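Local coordinates for protein amidohydrolase (Brucella melitensis biovar Abortus, PDB 4F0L) that binds an iron(III) ion in a TIM-barrel amidohydrolase fold and probably acts as a metal-dependent deaminase of the formimidoylglutamate deiminase type, at residues B[39-44]-B[387-392]; B[115-120]-B[332-337]; B[171-176]-B[217-222]. One frame throughout, in Å; residues are numbered along the deposited sequence.

Contact 1: residues B[39-44]-B[387-392]; sequences CSIETG and LKKGAS
The polar part of this contact is a single hydrogen bond from a lysine tip to a strand carbonyl. Lys389 sets off with CG anti to its carbonyl carbon, and its chain then bends at chi3 and chi4, which folds the ammonium back over the backbone of strand 37-42. Lys389 NZ donates to Ile41 O at 3.1 Å. It arrives above the carbonyl plane, 42° out of it, and not along a lone pair. The amide of the same residue lies almost as close, Ile41 N to Lys389 NZ 3.2 Å, but both atoms are donors, so they are close without bonding; the ammonium sits over the Ile41 peptide with its one bond across the contact going to the carbonyl oxygen.

Strand 37-42 is an outermost strand of the small four-stranded sheet within this chain, formed in the N-terminal region related to HutF, and 387-392 is a loop leading to strand 395-399 of the larger sheet. The loop makes a type II beta turn from Lys388 to Ala391, closed by Ala391 N to Lys388 O; Gly390 supplies the positive phi of 83° and is paired through its backbone with Ile38. Lys388 NZ is hydrogen-bonded to Asp385 O.

Van der Waals packing centres on Ile41. With CG1 anti to the carbonyl carbon and chi2 extended, the Ile41 CD1 methyl rests on the loop backbone, 3.4 Å from Leu387 O and 3.7 Å from Lys388 CA. On the lysine side, the methylenes run across the strand: CE of Lys389 comes within 4.0 Å of Ser40 CA, while Leu21 of strand 19-21 touches both Ile41 and Leu387.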
ATOM      1  N   CYS B  39     -15.428   8.433  30.777  1.00 16.11           N
ATOM      2  CA  CYS B  39     -16.426   8.911  31.723  1.00 17.10           C
ATOM      3  C   CYS B  39     -16.978  10.270  31.299  1.00 17.86           C
ATOM      4  O   CYS B  39     -18.086  10.644  31.713  1.00 19.13           O
ATOM      5  CB  CYS B  39     -15.851   8.937  33.149  1.00 17.63           C
ATOM      6  SG  CYS B  39     -14.438  10.039  33.352  1.00 17.55           S
ATOM      7  N   SER B  40     -16.216  11.019  30.507  1.00 17.65           N
ATOM      8  CA  SER B  40     -16.627  12.362  30.077  1.00 18.06           C
ATOM      9  C   SER B  40     -15.916  12.784  28.800  1.00 17.73           C
ATOM     10  O   SER B  40     -14.798  12.366  28.531  1.00 18.02           O
ATOM     11  CB  SER B  40     -16.357  13.390  31.195  1.00 18.29           C
ATOM     12  OG  SER B  40     -14.974  13.467  31.467  1.00 17.70           O
ATOM     13  N   ILE B  41     -16.608  13.577  27.988  1.00 18.34           N
ATOM     14  CA  ILE B  41     -16.034  14.241  26.834  1.00 18.97           C
ATOM     15  C   ILE B  41     -16.555  15.676  26.855  1.00 20.61           C
ATOM     16  O   ILE B  41     -17.763  15.885  26.859  1.00 20.59           O
ATOM     17  CB  ILE B  41     -16.434  13.592  25.500  1.00 18.91           C
ATOM     18  CG1 ILE B  41     -15.921  12.146  25.403  1.00 18.45           C
ATOM     19  CG2 ILE B  41     -15.850  14.380  24.329  1.00 18.95           C
ATOM     20  CD1 ILE B  41     -16.567  11.403  24.230  1.00 18.08           C
ATOM     21  N   GLU B  42     -15.632  16.633  26.855  1.00 22.28           N
ATOM     22  CA  GLU B  42     -15.925  18.074  26.950  1.00 24.88           C
ATOM     23  C   GLU B  42     -15.212  18.735  25.781  1.00 24.04           C
ATOM     24  O   GLU B  42     -14.029  18.489  25.608  1.00 24.01           O
ATOM     25  CB  GLU B  42     -15.308  18.630  28.231  1.00 27.45           C
ATOM     26  CG  GLU B  42     -16.216  18.883  29.408  1.00 31.73           C
ATOM     27  CD  GLU B  42     -15.619  19.964  30.338  1.00 35.61           C
ATOM     28  OE1 GLU B  42     -14.487  19.734  30.856  1.00 38.92           O
ATOM     29  OE2 GLU B  42     -16.245  21.055  30.519  1.00 35.73           O
ATOM     30  N   THR B  43     -15.885  19.559  24.985  1.00 23.24           N
ATOM     31  CA  THR B  43     -15.228  20.201  23.842  1.00 24.00           C
ATOM     32  C   THR B  43     -15.049  21.711  24.086  1.00 25.11           C
ATOM     33  O   THR B  43     -15.725  22.295  24.924  1.00 24.28           O
ATOM     34  CB  THR B  43     -15.990  20.003  22.534  1.00 24.29           C
ATOM     35  OG1 THR B  43     -17.232  20.693  22.608  1.00 25.31           O
ATOM     36  CG2 THR B  43     -16.276  18.519  22.254  1.00 23.30           C
ATOM     37  N   GLY B  44     -14.084  22.305  23.397  1.00 25.63           N
ATOM     38  CA  GLY B  44     -13.791  23.724  23.516  1.00 25.91           C
ATOM     39  C   GLY B  44     -13.325  24.134  24.894  1.00 26.89           C
ATOM     40  O   GLY B  44     -13.713  25.208  25.355  1.00 27.20           O
ATOM     41  N   LEU B 387     -15.605   6.910  20.374  1.00 18.56           N
ATOM     42  CA  LEU B 387     -15.299   8.093  21.182  1.00 19.18           C
ATOM     43  C   LEU B 387     -16.579   8.679  21.728  1.00 19.60           C
ATOM     44  O   LEU B 387     -17.032   9.719  21.288  1.00 20.46           O
ATOM     45  CB  LEU B 387     -14.520   9.142  20.366  1.00 19.74           C
ATOM     46  CG  LEU B 387     -13.040   8.874  20.179  1.00 19.70           C
ATOM     47  CD1 LEU B 387     -12.395  10.020  19.413  1.00 20.14           C
ATOM     48  CD2 LEU B 387     -12.362   8.723  21.541  1.00 21.02           C
ATOM     49  N   LYS B 388     -17.170   7.965  22.674  1.00 19.70           N
ATOM     50  CA  LYS B 388     -18.455   8.311  23.276  1.00 20.56           C
ATOM     51  C   LYS B 388     -18.359   8.068  24.764  1.00 20.11           C
ATOM     52  O   LYS B 388     -17.666   7.156  25.226  1.00 18.16           O
ATOM     53  CB  LYS B 388     -19.584   7.367  22.818  1.00 21.24           C
ATOM     54  CG  LYS B 388     -19.766   7.154  21.317  1.00 21.77           C
ATOM     55  CD  LYS B 388     -20.598   5.885  21.174  1.00 21.83           C
ATOM     56  CE  LYS B 388     -20.722   5.401  19.773  1.00 21.92           C
ATOM     57  NZ  LYS B 388     -21.074   3.951  19.831  1.00 21.74           N
ATOM     58  N   LYS B 389     -19.153   8.827  25.507  1.00 20.56           N
ATOM     59  CA  LYS B 389     -19.319   8.575  26.930  1.00 20.52           C
ATOM     60  C   LYS B 389     -19.827   7.147  27.138  1.00 19.81           C
ATOM     61  O   LYS B 389     -20.689   6.675  26.397  1.00 19.71           O
ATOM     62  CB  LYS B 389     -20.239   9.655  27.535  1.00 22.21           C
ATOM     63  CG  LYS B 389     -19.718  11.088  27.257  1.00 23.25           C
ATOM     64  CD  LYS B 389     -20.621  12.332  27.496  1.00 25.14           C
ATOM     65  CE  LYS B 389     -20.373  13.074  28.854  1.00 27.22           C
ATOM     66  NZ  LYS B 389     -19.561  14.385  28.960  1.00 26.91           N
ATOM     67  N   GLY B 390     -19.234   6.438  28.105  1.00 18.77           N
ATOM     68  CA  GLY B 390     -19.604   5.066  28.390  1.00 18.06           C
ATOM     69  C   GLY B 390     -18.982   3.999  27.520  1.00 16.82           C
ATOM     70  O   GLY B 390     -19.146   2.822  27.806  1.00 16.77           O
ATOM     71  N   ALA B 391     -18.263   4.395  26.475  1.00 15.72           N
ATOM     72  CA  ALA B 391     -17.479   3.461  25.679  1.00 15.04           C
ATOM     73  C   ALA B 391     -16.211   3.043  26.410  1.00 14.78           C
ATOM     74  O   ALA B 391     -15.730   3.720  27.328  1.00 14.66           O
ATOM     75  CB  ALA B 391     -17.113   4.068  24.339  1.00 14.43           C
ATOM     76  N   SER B 392     -15.657   1.910  25.998  1.00 14.58           N
ATOM     77  CA  SER B 392     -14.300   1.540  26.444  1.00 14.36           C
ATOM     78  C   SER B 392     -13.352   2.666  26.054  1.00 13.96           C
ATOM     79  O   SER B 392     -13.543   3.265  24.985  1.00 13.54           O
ATOM     80  CB  SER B 392     -13.833   0.231  25.817  1.00 14.14           C
ATOM     81  OG  SER B 392     -12.656  -0.227  26.496  1.00 14.99           O
TER

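Contact 2: residues B[115-120]-B[332-337]; sequences VDMLEA and VLIGIG
The last turn of helix 103-119 comes up against the loop that enters helix 336-351, with CA atoms 6.3 Å apart between Met117 and Ile334 and 5.4 Å apart between Ala120 and Gly335, which sits at the N-cap position of the second helix. Ile334 carries most of the packing. Ile334 CG2, anti to the backbone N, packs against Met117 and Ala120: it lies 3.8 Å from Met117 CA and 4.0 Å from Ala120 CB. The other branch, CG1, crosses the Asp116 carboxylate obliquely, and OD1 of Asp116 lies 3.9 Å from Ile334 CB. The strongest polar partner of this carboxylate is Tyr71, whose hydroxyl is hydrogen-bonded to OD2; a weak, long ion pair also runs from OD2 to Arg402 of the second subunit. Within the Met117 side chain it is CG that meets Ile334 CG2; the extended chain continues past the isoleucine to Asn63 and Ser66 of strand 56-66 and to Phe122 and Val125 of strand 122-129. The Met117 side chain ends up about 8 Å from those of the iron ligands His65 and Asp329.

Ile336 lays CD1 against Ala120 O at 3.4 Å. The same Ala120 O receives a hydrogen bond of 2.6 Å from a water, which in turn accepts from Ile336 N. The two chain segments therefore hold together by van der Waals packing, chiefly of Ile334, and one water bridge, the water linking the Ala120 carbonyl to the Ile336 amide, so that both backbone groups are paired without touching directly.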
ATOM      1  N   VAL B 115       0.637  -7.205  18.857  1.00 13.78           N
ATOM      2  CA  VAL B 115       1.492  -6.040  19.031  1.00 13.78           C
ATOM      3  C   VAL B 115       1.559  -5.197  17.737  1.00 14.11           C
ATOM      4  O   VAL B 115       1.434  -3.963  17.754  1.00 13.49           O
ATOM      5  CB  VAL B 115       2.893  -6.441  19.507  1.00 14.72           C
ATOM      6  CG1 VAL B 115       3.915  -5.328  19.209  1.00 14.08           C
ATOM      7  CG2 VAL B 115       2.869  -6.832  20.992  1.00 15.27           C
ATOM      8  N   ASP B 116       1.787  -5.866  16.618  1.00 14.27           N
ATOM      9  CA  ASP B 116       1.809  -5.201  15.314  1.00 15.33           C
ATOM     10  C   ASP B 116       0.450  -4.464  15.049  1.00 13.97           C
ATOM     11  O   ASP B 116       0.410  -3.295  14.639  1.00 13.52           O
ATOM     12  CB  ASP B 116       2.077  -6.287  14.259  1.00 16.97           C
ATOM     13  CG  ASP B 116       2.951  -5.825  13.141  1.00 19.93           C
ATOM     14  OD1 ASP B 116       2.721  -4.668  12.716  1.00 23.72           O
ATOM     15  OD2 ASP B 116       3.813  -6.640  12.643  1.00 21.51           O
ATOM     16  N   MET B 117      -0.666  -5.146  15.302  1.00 12.53           N
ATOM     17  CA  MET B 117      -1.998  -4.514  15.142  1.00 11.87           C
ATOM     18  C   MET B 117      -2.138  -3.292  16.044  1.00 11.42           C
ATOM     19  O   MET B 117      -2.566  -2.256  15.597  1.00 11.10           O
ATOM     20  CB  MET B 117      -3.115  -5.500  15.477  1.00 11.95           C
ATOM     21  CG  MET B 117      -3.315  -6.596  14.416  1.00 12.14           C
ATOM     22  SD  MET B 117      -4.677  -7.675  14.881  1.00 12.39           S
ATOM     23  CE  MET B 117      -4.899  -8.668  13.397  1.00 11.93           C
ATOM     24  N   LEU B 118      -1.764  -3.424  17.317  1.00 11.20           N
ATOM     25  CA  LEU B 118      -1.846  -2.291  18.256  1.00 11.60           C
ATOM     26  C   LEU B 118      -1.001  -1.118  17.762  1.00 11.66           C
ATOM     27  O   LEU B 118      -1.471   0.017  17.758  1.00 12.24           O
ATOM     28  CB  LEU B 118      -1.441  -2.699  19.680  1.00 11.66           C
ATOM     29  CG  LEU B 118      -2.520  -3.423  20.494  1.00 11.60           C
ATOM     30  CD1 LEU B 118      -1.971  -4.144  21.713  1.00 11.47           C
ATOM     31  CD2 LEU B 118      -3.594  -2.395  20.950  1.00 11.27           C
ATOM     32  N   GLU B 119       0.212  -1.393  17.304  1.00 11.89           N
ATOM     33  CA  GLU B 119       1.085  -0.354  16.765  1.00 12.21           C
ATOM     34  C   GLU B 119       0.521   0.333  15.484  1.00 11.76           C
ATOM     35  O   GLU B 119       0.802   1.486  15.209  1.00 11.44           O
ATOM     36  CB  GLU B 119       2.489  -0.891  16.529  1.00 12.82           C
ATOM     37  CG  GLU B 119       3.267  -1.219  17.803  1.00 13.24           C
ATOM     38  CD  GLU B 119       4.725  -1.631  17.518  1.00 14.14           C
ATOM     39  OE1 GLU B 119       5.081  -1.724  16.308  1.00 14.29           O
ATOM     40  OE2 GLU B 119       5.519  -1.828  18.494  1.00 14.58           O
ATOM     41  N   ALA B 120      -0.358  -0.360  14.787  1.00 11.14           N
ATOM     42  CA  ALA B 120      -1.021   0.179  13.634  1.00 11.08           C
ATOM     43  C   ALA B 120      -2.344   0.909  14.004  1.00 11.09           C
ATOM     44  O   ALA B 120      -2.999   1.443  13.110  1.00 11.17           O
ATOM     45  CB  ALA B 120      -1.304  -0.949  12.637  1.00 10.77           C
ATOM     46  N   VAL B 332      -0.841 -10.759   6.213  1.00 13.97           N
ATOM     47  CA  VAL B 332       0.382 -10.571   5.385  1.00 13.99           C
ATOM     48  C   VAL B 332       0.993  -9.179   5.592  1.00 14.10           C
ATOM     49  O   VAL B 332       2.251  -9.005   5.591  1.00 14.81           O
ATOM     50  CB  VAL B 332       0.125 -10.840   3.880  1.00 13.96           C
ATOM     51  CG1 VAL B 332      -0.949  -9.888   3.266  1.00 13.40           C
ATOM     52  CG2 VAL B 332       1.422 -10.749   3.086  1.00 14.20           C
ATOM     53  N   LEU B 333       0.139  -8.187   5.798  1.00 13.44           N
ATOM     54  CA  LEU B 333       0.607  -6.785   5.956  1.00 13.93           C
ATOM     55  C   LEU B 333      -0.413  -6.033   6.807  1.00 12.84           C
ATOM     56  O   LEU B 333      -1.604  -6.040   6.481  1.00 12.43           O
ATOM     57  CB  LEU B 333       0.788  -6.069   4.579  1.00 14.29           C
ATOM     58  CG  LEU B 333       1.349  -4.596   4.606  1.00 15.24           C
ATOM     59  CD1 LEU B 333       2.576  -4.508   5.442  1.00 16.11           C
ATOM     60  CD2 LEU B 333       1.765  -4.068   3.251  1.00 16.56           C
ATOM     61  N   ILE B 334       0.054  -5.423   7.889  1.00 12.85           N
ATOM     62  CA  ILE B 334      -0.809  -4.873   8.942  1.00 12.66           C
ATOM     63  C   ILE B 334      -0.835  -3.326   8.856  1.00 12.68           C
ATOM     64  O   ILE B 334       0.180  -2.713   9.020  1.00 13.02           O
ATOM     65  CB  ILE B 334      -0.313  -5.265  10.368  1.00 12.88           C
ATOM     66  CG1 ILE B 334      -0.090  -6.778  10.515  1.00 12.77           C
ATOM     67  CG2 ILE B 334      -1.303  -4.742  11.425  1.00 12.76           C
ATOM     68  CD1 ILE B 334      -1.277  -7.657  10.105  1.00 12.43           C
ATOM     69  N   GLY B 335      -1.993  -2.730   8.563  1.00 12.39           N
ATOM     70  CA  GLY B 335      -2.108  -1.280   8.519  1.00 12.76           C
ATOM     71  C   GLY B 335      -3.501  -0.764   8.220  1.00 12.62           C
ATOM     72  O   GLY B 335      -4.197  -1.295   7.359  1.00 12.99           O
ATOM     73  N   ILE B 336      -3.927   0.266   8.941  1.00 12.72           N
ATOM     74  CA  ILE B 336      -5.255   0.861   8.682  1.00 12.32           C
ATOM     75  C   ILE B 336      -5.183   1.586   7.355  1.00 12.62           C
ATOM     76  O   ILE B 336      -6.076   1.452   6.541  1.00 12.76           O
ATOM     77  CB  ILE B 336      -5.678   1.834   9.811  1.00 12.33           C
ATOM     78  CG1 ILE B 336      -5.945   1.072  11.124  1.00 12.15           C
ATOM     79  CG2 ILE B 336      -6.845   2.691   9.355  1.00 12.33           C
ATOM     80  CD1 ILE B 336      -6.262   1.926  12.342  1.00 12.78           C
ATOM     81  N   GLY B 337      -4.141   2.368   7.150  1.00 12.98           N
ATOM     82  CA  GLY B 337      -3.952   3.065   5.868  1.00 13.67           C
ATOM     83  C   GLY B 337      -3.884   2.090   4.696  1.00 14.12           C
ATOM     84  O   GLY B 337      -4.514   2.277   3.649  1.00 14.57           O
TER
HETATM   85  O   HOH W   1      -2.209   1.816  10.664  1.00 10.45           O

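Contact 3: residues B[171-176]-B[217-222]; sequences SGFGGA and SLRAVT
Two loops that follow neighbouring parallel strands of the amidohydrolase barrel, 160-167 and 210-215, meet here on the side of the fold where Leu218 approaches the iron ligand His241, their side chains about 8 Å apart. Phe173 fills the join. Over one face of its ring lies Arg219 CG, a CH-pi contact 4.2 Å from the centroid and 28° off the normal, while Leu218 CB touches Phe173 CE1 at 3.7 Å. The extended arginine brings one face of its guanidinium over Phe173 CE2, offset toward the rim, the planes 58° apart, and NH2 forms a salt bridge with Asp251 of helix 246-256. Trp255 of that helix meets the phenylalanine ring too.

Two waters bridge the segments. One accepts from Phe173 N at 2.7 Å and, weakly, from Arg219 NH1; a second donates to Arg219 O at 2.7 Å and accepts from Gly175 N. Gly172 O and Arg219 O, two acceptors, lie 3.0 Å apart, an approach that would probably be unfavourable without this second water. Ser217 OG accepts from Ala220 N in an ST motif, and Thr222 N-caps helix 223-229, a layout consistent with the beta-alpha loops of a TIM barrel.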
ATOM      1  N   SER B 171     -15.570 -30.632   3.497  1.00 30.97           N
ATOM      2  CA  SER B 171     -14.669 -30.139   2.482  1.00 34.66           C
ATOM      3  C   SER B 171     -15.401 -29.668   1.217  1.00 35.82           C
ATOM      4  O   SER B 171     -14.757 -29.331   0.252  1.00 37.32           O
ATOM      5  CB  SER B 171     -13.672 -31.232   2.102  1.00 36.94           C
ATOM      6  OG  SER B 171     -14.363 -32.305   1.466  1.00 41.95           O
ATOM      7  N   GLY B 172     -16.729 -29.646   1.221  1.00 35.88           N
ATOM      8  CA  GLY B 172     -17.469 -29.191   0.038  1.00 35.81           C
ATOM      9  C   GLY B 172     -18.965 -29.116   0.222  1.00 35.91           C
ATOM     10  O   GLY B 172     -19.486 -29.734   1.157  1.00 33.24           O
ATOM     11  N   PHE B 173     -19.663 -28.405  -0.691  1.00 36.68           N
ATOM     12  CA  PHE B 173     -21.135 -28.276  -0.655  1.00 36.97           C
ATOM     13  C   PHE B 173     -21.785 -29.649  -0.537  1.00 38.64           C
ATOM     14  O   PHE B 173     -21.261 -30.641  -1.058  1.00 41.24           O
ATOM     15  CB  PHE B 173     -21.701 -27.524  -1.903  1.00 36.63           C
ATOM     16  CG  PHE B 173     -21.460 -26.048  -1.867  1.00 35.42           C
ATOM     17  CD1 PHE B 173     -22.215 -25.225  -1.046  1.00 34.46           C
ATOM     18  CD2 PHE B 173     -20.435 -25.493  -2.597  1.00 35.41           C
ATOM     19  CE1 PHE B 173     -21.963 -23.866  -0.978  1.00 34.46           C
ATOM     20  CE2 PHE B 173     -20.184 -24.138  -2.542  1.00 34.81           C
ATOM     21  CZ  PHE B 173     -20.942 -23.322  -1.727  1.00 34.29           C
ATOM     22  N   GLY B 174     -22.913 -29.707   0.164  1.00 39.48           N
ATOM     23  CA  GLY B 174     -23.641 -30.956   0.340  1.00 40.97           C
ATOM     24  C   GLY B 174     -23.042 -31.901   1.371  1.00 40.62           C
ATOM     25  O   GLY B 174     -23.354 -33.086   1.376  1.00 42.54           O
ATOM     26  N   GLY B 175     -22.194 -31.395   2.253  1.00 39.26           N
ATOM     27  CA  GLY B 175     -21.712 -32.207   3.362  1.00 39.67           C
ATOM     28  C   GLY B 175     -20.650 -33.227   3.002  1.00 40.33           C
ATOM     29  O   GLY B 175     -20.553 -34.251   3.668  1.00 40.06           O
ATOM     30  N   ALA B 176     -19.846 -32.936   1.971  1.00 40.11           N
ATOM     31  CA  ALA B 176     -18.674 -33.760   1.622  1.00 40.96           C
ATOM     32  C   ALA B 176     -17.770 -33.984   2.844  1.00 40.00           C
ATOM     33  O   ALA B 176     -17.527 -33.057   3.609  1.00 35.55           O
ATOM     34  CB  ALA B 176     -17.873 -33.094   0.499  1.00 40.65           C
ATOM     35  N   SER B 217     -17.686 -21.453   6.446  1.00 22.73           N
ATOM     36  CA  SER B 217     -18.170 -21.084   5.107  1.00 22.61           C
ATOM     37  C   SER B 217     -19.296 -22.021   4.760  1.00 23.62           C
ATOM     38  O   SER B 217     -19.508 -23.039   5.455  1.00 24.45           O
ATOM     39  CB  SER B 217     -17.071 -21.261   4.063  1.00 22.29           C
ATOM     40  OG  SER B 217     -16.754 -22.632   3.953  1.00 23.05           O
ATOM     41  N   LEU B 218     -19.984 -21.731   3.669  1.00 23.69           N
ATOM     42  CA  LEU B 218     -21.086 -22.583   3.267  1.00 25.52           C
ATOM     43  C   LEU B 218     -20.621 -23.966   2.815  1.00 26.55           C
ATOM     44  O   LEU B 218     -21.366 -24.930   2.922  1.00 26.90           O
ATOM     45  CB  LEU B 218     -21.938 -21.908   2.193  1.00 25.84           C
ATOM     46  CG  LEU B 218     -22.649 -20.624   2.665  1.00 25.49           C
ATOM     47  CD1 LEU B 218     -23.356 -19.956   1.491  1.00 26.53           C
ATOM     48  CD2 LEU B 218     -23.601 -20.885   3.829  1.00 24.63           C
ATOM     49  N   ARG B 219     -19.389 -24.058   2.321  1.00 27.94           N
ATOM     50  CA  ARG B 219     -18.811 -25.350   1.907  1.00 29.52           C
ATOM     51  C   ARG B 219     -18.551 -26.243   3.092  1.00 28.08           C
ATOM     52  O   ARG B 219     -18.631 -27.471   3.000  1.00 29.90           O
ATOM     53  CB  ARG B 219     -17.419 -25.170   1.268  1.00 30.49           C
ATOM     54  CG  ARG B 219     -17.379 -24.555  -0.095  1.00 34.08           C
ATOM     55  CD  ARG B 219     -15.990 -24.806  -0.671  1.00 36.89           C
ATOM     56  NE  ARG B 219     -15.819 -23.958  -1.845  1.00 38.34           N
ATOM     57  CZ  ARG B 219     -16.142 -24.310  -3.088  1.00 38.99           C
ATOM     58  NH1 ARG B 219     -16.592 -25.535  -3.381  1.00 40.15           N
ATOM     59  NH2 ARG B 219     -15.983 -23.426  -4.059  1.00 39.74           N
ATOM     60  N   ALA B 220     -18.145 -25.614   4.186  1.00 25.98           N
ATOM     61  CA  ALA B 220     -17.541 -26.322   5.294  1.00 24.91           C
ATOM     62  C   ALA B 220     -18.590 -26.763   6.305  1.00 24.99           C
ATOM     63  O   ALA B 220     -18.284 -27.531   7.211  1.00 25.57           O
ATOM     64  CB  ALA B 220     -16.443 -25.489   5.940  1.00 22.25           C
ATOM     65  N   VAL B 221     -19.828 -26.316   6.127  1.00 25.93           N
ATOM     66  CA  VAL B 221     -20.875 -26.535   7.113  1.00 25.35           C
ATOM     67  C   VAL B 221     -22.146 -26.888   6.370  1.00 27.39           C
ATOM     68  O   VAL B 221     -22.416 -26.299   5.316  1.00 29.64           O
ATOM     69  CB  VAL B 221     -21.079 -25.256   7.964  1.00 24.92           C
ATOM     70  CG1 VAL B 221     -22.085 -25.503   9.074  1.00 24.71           C
ATOM     71  CG2 VAL B 221     -19.765 -24.758   8.587  1.00 23.26           C
ATOM     72  N   THR B 222     -22.918 -27.852   6.882  1.00 28.56           N
ATOM     73  CA  THR B 222     -24.238 -28.161   6.323  1.00 30.17           C
ATOM     74  C   THR B 222     -25.292 -27.187   6.888  1.00 30.24           C
ATOM     75  O   THR B 222     -25.059 -26.563   7.923  1.00 28.68           O
ATOM     76  CB  THR B 222     -24.729 -29.601   6.650  1.00 31.12           C
ATOM     77  OG1 THR B 222     -25.063 -29.694   8.029  1.00 30.68           O
ATOM     78  CG2 THR B 222     -23.679 -30.664   6.338  1.00 31.36           C
TER
HETATM   79  O   HOH W   2     -18.012 -27.391  -2.596  1.00 32.81           O
HETATM   80  O   HOH W   3     -21.026 -28.621   3.396  1.00 29.39           O

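How the contacts relate
Along the chain the three contacts are nested: contact 3 lies inside the loop closed by contact 2, which itself lies inside that closed by contact 1. Contacts 1 and 2 have centres 26 Å apart, contacts 2 and 3 32 Å, and contacts 1 and 3 45 Å, and none touches another. Contacts 2 and 3 fall on opposite sides of the chain's centre, and each has a side chain about 8 Å from that of an iron ligand. Contact 1, away from the metal site, joins strand 37-42 of the HutF-like N-terminal sheet to the barrel part of the chain, whereas contacts 2 and 3 join loops and helices within the amidohydrolase barrel itself, near the iron ligands.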